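Local coordinates for protein glutamate receptor 1 (Adineta vaga, PDB 4IO4) that probably works as a glutamate-gated ion channel, its clamshell-shaped ligand-binding domain here holding a bound serine, at residues D104-I109 against M179-A184. Residues are numbered along the deposited sequence; the frame is centred on the assembly and turned at random. Where two conformers were deposited one is given.
With SER (serine), chain C.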
loop_
_atom_site.group_PDB
_atom_site.type_symbol
_atom_site.label_atom_id
_atom_site.label_comp_id
_atom_site.label_asym_id
_atom_site.label_seq_id
_atom_site.Cartn_x
_atom_site.Cartn_y
_atom_site.Cartn_z
ATOM N N ASP A 104 3.330 -3.289 1.806
ATOM C CA ASP A 104 3.300 -2.119 2.651
ATOM C C ASP A 104 4.669 -1.995 3.358
ATOM O O ASP A 104 5.499 -2.897 3.295
ATOM C CB ASP A 104 2.147 -2.187 3.672
ATOM C CG ASP A 104 2.226 -3.406 4.570
ATOM O OD1 ASP A 104 3.162 -4.210 4.400
ATOM O OD2 ASP A 104 1.338 -3.568 5.436
ATOM N N ASN A 105 4.902 -0.882 4.035
ATOM C CA ASN A 105 6.194 -0.672 4.680
ATOM C C ASN A 105 6.057 0.372 5.760
ATOM O O ASN A 105 5.100 1.160 5.767
ATOM C CB ASN A 105 7.208 -0.155 3.639
ATOM C CG ASN A 105 8.614 -0.019 4.196
ATOM O OD1 ASN A 105 9.138 -0.939 4.832
ATOM N ND2 ASN A 105 9.221 1.147 3.987
ATOM N N SER A 106 7.072 0.434 6.614
ATOM C CA SER A 106 7.224 1.521 7.569
ATOM C C SER A 106 8.635 1.365 8.103
ATOM O O SER A 106 9.320 0.408 7.753
ATOM C CB SER A 106 6.184 1.430 8.693
ATOM O OG SER A 106 6.315 0.195 9.371
ATOM N N MET A 107 9.095 2.312 8.916
ATOM C CA MET A 107 10.467 2.252 9.413
ATOM C C MET A 107 10.477 2.120 10.927
ATOM O O MET A 107 9.483 2.446 11.599
ATOM C CB MET A 107 11.277 3.485 8.961
ATOM C CG MET A 107 11.792 3.408 7.510
ATOM S SD MET A 107 12.897 4.766 7.040
ATOM C CE MET A 107 11.751 6.126 6.996
ATOM N N ARG A 108 11.590 1.604 11.434
ATOM C CA ARG A 108 11.869 1.503 12.855
ATOM C C ARG A 108 13.278 2.024 13.137
ATOM O O ARG A 108 14.138 2.104 12.235
ATOM C CB ARG A 108 11.697 0.061 13.320
ATOM C CG ARG A 108 10.263 -0.396 13.083
ATOM C CD ARG A 108 9.732 -1.285 14.106
ATOM N NE ARG A 108 9.833 -0.763 15.466
ATOM C CZ ARG A 108 9.866 -1.562 16.517
ATOM N NH1 ARG A 108 9.794 -2.875 16.335
ATOM N NH2 ARG A 108 9.969 -1.070 17.734
ATOM N N ILE A 109 13.486 2.428 14.373
ATOM C CA ILE A 109 14.792 2.814 14.870
ATOM C C ILE A 109 15.572 1.566 15.251
ATOM O O ILE A 109 15.076 0.693 15.985
ATOM C CB ILE A 109 14.649 3.732 16.091
ATOM C CG1 ILE A 109 13.790 4.960 15.741
ATOM C CG2 ILE A 109 16.014 4.135 16.610
ATOM C CD1 ILE A 109 13.394 5.822 16.957
ATOM N N MET A 179 15.693 1.769 9.741
ATOM C CA MET A 179 15.565 0.645 8.803
ATOM C C MET A 179 14.100 0.380 8.507
ATOM O O MET A 179 13.247 0.555 9.372
ATOM C CB MET A 179 16.128 -0.666 9.361
ATOM C CG MET A 179 17.610 -0.856 9.238
ATOM S SD MET A 179 18.084 -2.558 9.669
ATOM C CE MET A 179 17.799 -3.395 8.126
ATOM N N ASP A 180 13.832 -0.120 7.302
ATOM C CA ASP A 180 12.513 -0.595 6.960
ATOM C C ASP A 180 12.202 -1.742 7.873
ATOM O O ASP A 180 13.081 -2.496 8.263
ATOM C CB ASP A 180 12.446 -1.097 5.522
ATOM C CG ASP A 180 12.755 -0.020 4.500
ATOM O OD1 ASP A 180 12.339 1.146 4.703
ATOM O OD2 ASP A 180 13.416 -0.348 3.484
ATOM N N ILE A 181 10.930 -1.877 8.201
ATOM C CA ILE A 181 10.506 -2.836 9.181
ATOM C C ILE A 181 10.763 -4.291 8.817
ATOM O O ILE A 181 11.189 -5.073 9.671
ATOM C CB ILE A 181 9.020 -2.624 9.510
ATOM C CG1 ILE A 181 8.665 -3.366 10.805
ATOM C CG2 ILE A 181 8.123 -3.007 8.353
ATOM C CD1 ILE A 181 7.327 -2.921 11.377
ATOM N N GLY A 182 10.529 -4.664 7.561
ATOM C CA GLY A 182 10.671 -6.061 7.175
ATOM C C GLY A 182 12.100 -6.516 7.352
ATOM O O GLY A 182 12.360 -7.530 7.986
ATOM N N THR A 183 13.043 -5.754 6.795
ATOM C CA THR A 183 14.448 -6.131 6.925
ATOM C C THR A 183 14.980 -5.903 8.334
ATOM O O THR A 183 15.854 -6.638 8.802
ATOM C CB THR A 183 15.324 -5.368 5.910
ATOM O OG1 THR A 183 14.901 -4.007 5.876
ATOM C CG2 THR A 183 15.154 -5.998 4.537
ATOM N N ALA A 184 14.465 -4.880 9.005
ATOM C CA ALA A 184 14.877 -4.604 10.379
ATOM C C ALA A 184 14.624 -5.815 11.273
ATOM O O ALA A 184 15.519 -6.254 12.029
ATOM C CB ALA A 184 14.144 -3.367 10.923
HETATM N N SER C . 13.325 1.309 1.235
HETATM C CA SER C . 14.406 2.358 1.357
HETATM C C SER C . 14.461 3.213 0.119
HETATM O O SER C . 13.866 2.856 -0.946
HETATM C CB SER C . 15.784 1.742 1.634
HETATM O OG SER C . 15.878 1.285 2.970
HETATM O OXT SER C . 15.112 4.273 0.186
HETATM O O HOH W 1 9.214 -3.562 5.182
#
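Asp-180 puts its two carboxylate oxygens to separate uses: OD2 accepts from both N (2.8 Å) and OG of the bound serine, while OD1 takes ND2 of Asn-105 at 3.2 Å. OD1 lies nearly in the plane of the amide, but ND2 meets it from above the plane of the carboxylate, the two groups being turned 80° apart. Asn-105 gets there through a first torsion of -175°, CG anti to the backbone N; its ND2 also donates to Ser-205 OG, and its OD1 takes a water, 2.6 Å away, that in turn accepts from Gly-182 N. Cutting Asn-105 back to an alanine is likely to cost OD1 of Asp-180 this donor, leaving the carboxylate, still held through OD2, less fixed in rotation, and the bridging water without one of its two partners. Strand 103-112 pairs antiparallel with strand 176-180 in the ligand-binding domain, a bilobed fold of the periplasmic binding protein type, and Asp-180 sits exactly where strand gives way to helix 181-190. Arg-108 and Met-179 exchange two nearly straight backbone bonds; two residues further on, Ile-181 N donates to Ser-106 O (2.8 Å). Beside it Ile-181 packs CD1 against Ser-106 OG and Arg-108 CD (4.0 Å), while the Arg-108 guanidinium continues to Gly-199 O.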